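Local coordinates for 3-oxoacyl-(Acyl-carrier protein) synthase (Burkholderia xenovorans, PDB 4EFI) that probably catalyses the decarboxylating condensation that makes 3-oxoacyl-[acyl-carrier protein], as a thiolase-fold relative of the KAS III ketoacyl synthases, at residues L268-N273 with C303-L308. Residues are numbered along the deposited sequence; the frame is centred on the assembly and turned at random.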
ATOM      1  N   LEU A 268     -11.709  -0.767   0.763  1.00 12.76           N
ATOM      2  CA  LEU A 268     -10.489   0.021   0.611  1.00 13.16           C
ATOM      3  C   LEU A 268      -9.635  -0.583  -0.479  1.00 12.27           C
ATOM      4  O   LEU A 268      -9.074  -1.667  -0.284  1.00 13.91           O
ATOM      5  CB  LEU A 268      -9.741   0.005   1.934  1.00 14.32           C
ATOM      6  CG  LEU A 268     -10.554   0.508   3.121  1.00 15.47           C
ATOM      7  CD1 LEU A 268      -9.879   0.138   4.417  1.00 20.97           C
ATOM      8  CD2 LEU A 268     -10.718   2.016   3.020  1.00 20.64           C
ATOM      9  N   PHE A 269      -9.552   0.092  -1.618  1.00 12.07           N
ATOM     10  CA  PHE A 269      -8.761  -0.371  -2.743  1.00 12.02           C
ATOM     11  C   PHE A 269      -7.459   0.377  -2.830  1.00 12.18           C
ATOM     12  O   PHE A 269      -7.390   1.577  -2.563  1.00 13.10           O
ATOM     13  CB  PHE A 269      -9.501  -0.132  -4.059  1.00 13.83           C
ATOM     14  CG  PHE A 269     -10.654  -1.070  -4.295  1.00 14.76           C
ATOM     15  CD1 PHE A 269     -11.878  -0.835  -3.701  1.00 16.36           C
ATOM     16  CD2 PHE A 269     -10.507  -2.195  -5.087  1.00 14.22           C
ATOM     17  CE1 PHE A 269     -12.957  -1.706  -3.901  1.00 16.22           C
ATOM     18  CE2 PHE A 269     -11.574  -3.061  -5.293  1.00 15.99           C
ATOM     19  CZ  PHE A 269     -12.801  -2.807  -4.695  1.00 15.44           C
ATOM     20  N   HIS A 270      -6.428  -0.309  -3.297  1.00 12.72           N
ATOM     21  CA  HIS A 270      -5.229   0.368  -3.724  1.00 12.66           C
ATOM     22  C   HIS A 270      -5.627   1.461  -4.684  1.00 11.84           C
ATOM     23  O   HIS A 270      -6.435   1.233  -5.603  1.00 12.53           O
ATOM     24  CB  HIS A 270      -4.286  -0.611  -4.399  1.00 12.31           C
ATOM     25  CG  HIS A 270      -3.218   0.056  -5.215  1.00 12.86           C
ATOM     26  ND1 HIS A 270      -2.381   0.967  -4.697  1.00 14.77           N
ATOM     27  CD2 HIS A 270      -2.882  -0.070  -6.557  1.00 12.77           C
ATOM     28  CE1 HIS A 270      -1.545   1.397  -5.653  1.00 15.78           C
ATOM     29  NE2 HIS A 270      -1.854   0.762  -6.790  1.00 15.46           N
ATOM     30  N   GLN A 271      -5.081   2.658  -4.488  1.00 12.39           N
ATOM     31  CA  GLN A 271      -5.499   3.844  -5.224  1.00 12.60           C
ATOM     32  C   GLN A 271      -4.757   3.940  -6.555  1.00 13.20           C
ATOM     33  O   GLN A 271      -3.897   4.795  -6.751  1.00 14.20           O
ATOM     34  CB  GLN A 271      -5.283   5.086  -4.364  1.00 12.60           C
ATOM     35  CG  GLN A 271      -6.068   5.028  -3.042  1.00 14.41           C
ATOM     36  CD  GLN A 271      -7.529   5.355  -3.234  1.00 13.14           C
ATOM     37  OE1 GLN A 271      -7.893   6.508  -3.472  1.00 13.85           O
ATOM     38  NE2 GLN A 271      -8.385   4.335  -3.119  1.00 14.05           N
ATOM     39  N   ALA A 272      -5.073   3.033  -7.468  1.00 13.67           N
ATOM     40  CA  ALA A 272      -4.306   2.894  -8.695  1.00 13.88           C
ATOM     41  C   ALA A 272      -4.456   4.115  -9.597  1.00 15.12           C
ATOM     42  O   ALA A 272      -3.464   4.660 -10.096  1.00 16.02           O
ATOM     43  CB  ALA A 272      -4.733   1.628  -9.441  1.00 15.99           C
ATOM     44  N   ASN A 273      -5.705   4.490  -9.844  1.00 14.09           N
ATOM     45  CA  ASN A 273      -6.116   5.707 -10.535  1.00 16.13           C
ATOM     46  C   ASN A 273      -7.642   5.734 -10.484  1.00 15.36           C
ATOM     47  O   ASN A 273      -8.293   4.689 -10.357  1.00 16.86           O
ATOM     48  CB  ASN A 273      -5.578   5.798 -11.967  1.00 18.22           C
ATOM     49  CG  ASN A 273      -6.179   4.767 -12.897  1.00 23.14           C
ATOM     50  OD1 ASN A 273      -7.300   4.926 -13.369  1.00 23.82           O
ATOM     51  ND2 ASN A 273      -5.410   3.745 -13.216  1.00 26.94           N
ATOM     52  N   CYS A 303       2.521   0.784  -2.217  0.79 13.83           N
ATOM     53  CA  CYS A 303       2.121  -0.067  -1.094  0.79 14.46           C
ATOM     54  C   CYS A 303       1.512   0.684   0.097  0.79 12.76           C
ATOM     55  O   CYS A 303       0.805   0.081   0.892  0.79 14.06           O
ATOM     56  CB  CYS A 303       3.287  -0.927  -0.585  0.79 13.94           C
ATOM     57  SG  CYS A 303       4.713   0.010  -0.045  0.79 14.67           S
ATOM     58  N   ALA A 304       1.798   1.978   0.221  1.00 12.43           N
ATOM     59  CA  ALA A 304       1.218   2.774   1.305  1.00 11.84           C
ATOM     60  C   ALA A 304      -0.243   3.141   1.093  1.00 11.33           C
ATOM     61  O   ALA A 304      -0.872   3.694   2.005  1.00 12.21           O
ATOM     62  CB  ALA A 304       2.011   4.034   1.512  1.00 12.17           C
ATOM     63  N   SER A 305      -0.792   2.862  -0.083  1.00 11.95           N
ATOM     64  CA  SER A 305      -2.049   3.487  -0.450  1.00 12.55           C
ATOM     65  C   SER A 305      -3.208   3.075   0.469  1.00 12.35           C
ATOM     66  O   SER A 305      -4.024   3.916   0.831  1.00 13.00           O
ATOM     67  CB  SER A 305      -2.369   3.211  -1.915  1.00 14.52           C
ATOM     68  OG  SER A 305      -2.685   1.845  -2.089  1.00 16.36           O
ATOM     69  N   ILE A 306      -3.314   1.803   0.834  1.00 12.77           N
ATOM     70  CA  ILE A 306      -4.413   1.385   1.700  1.00 12.37           C
ATOM     71  C   ILE A 306      -4.303   1.930   3.133  1.00 12.12           C
ATOM     72  O   ILE A 306      -5.249   2.505   3.653  1.00 12.97           O
ATOM     73  CB  ILE A 306      -4.616  -0.152   1.654  1.00 13.07           C
ATOM     74  CG1 ILE A 306      -5.111  -0.564   0.265  1.00 14.39           C
ATOM     75  CG2 ILE A 306      -5.587  -0.576   2.745  1.00 12.76           C
ATOM     76  CD1 ILE A 306      -5.143  -2.066   0.024  1.00 14.21           C
ATOM     77  N   PRO A 307      -3.145   1.768   3.801  1.00 11.47           N
ATOM     78  CA  PRO A 307      -3.076   2.352   5.148  1.00 12.40           C
ATOM     79  C   PRO A 307      -3.226   3.884   5.143  1.00 12.50           C
ATOM     80  O   PRO A 307      -3.817   4.450   6.064  1.00 12.38           O
ATOM     81  CB  PRO A 307      -1.704   1.897   5.679  1.00 12.97           C
ATOM     82  CG  PRO A 307      -0.927   1.474   4.477  1.00 11.66           C
ATOM     83  CD  PRO A 307      -1.972   0.943   3.504  1.00 11.21           C
ATOM     84  N   LEU A 308      -2.754   4.553   4.094  1.00 11.34           N
ATOM     85  CA  LEU A 308      -2.930   6.007   3.990  1.00 11.56           C
ATOM     86  C   LEU A 308      -4.418   6.332   3.841  1.00 12.60           C
ATOM     87  O   LEU A 308      -4.941   7.265   4.474  1.00 13.16           O
ATOM     88  CB  LEU A 308      -2.109   6.576   2.824  1.00 12.27           C
ATOM     89  CG  LEU A 308      -2.185   8.100   2.651  1.00 12.89           C
ATOM     90  CD1 LEU A 308      -1.620   8.844   3.838  1.00 12.92           C
ATOM     91  CD2 LEU A 308      -1.464   8.475   1.357  1.00 12.66           C
TER
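With its CG anti to the backbone N (chi1 163°), the H270 ring turns its ND1 edge to S305, whose OG sits between its own backbone N and carbonyl carbon (chi1 69°). The two meet at 2.8 Å from H270 ND1 to S305 OG in a nearly straight hydrogen bond (170°), the hydroxyl lying in the plane of the imidazole. Either atom could be the donor. A weak hydrogen bond ties S305 OG to the carbonyl of S302 as well, and the straight ND1 bond would hold the imidazole at its present tilt. A272 N stands 3.9 Å above one ring face, offset toward its rim.

The contact is buried near the centre of the chain, where strand 266-269, outermost of its mixed five-stranded sheet within this chain, passes into the loop carrying H270 in the C-terminal half of a thiolase-type fold. The start of helix 305-313 packs against this strand end through S305 and I306. C128, H270 and N300 match the Cys-His-Asn triad of KAS III enzymes, so H270 is probably the catalytic histidine; S305 would then be a second-shell residue fixing its orientation.

I306 lies along the strand end, its CG1 3.8 Å from H270 N, with CD1 4.0 Å from L268 O. L268 adds its CB, 4.3 Å from I306 CG2. Beyond the histidine, Q271 centres an inverse gamma turn and folds its amide back, NE2 donating to F269 O at 3.0 Å, while its OE1 accepts from N294 N.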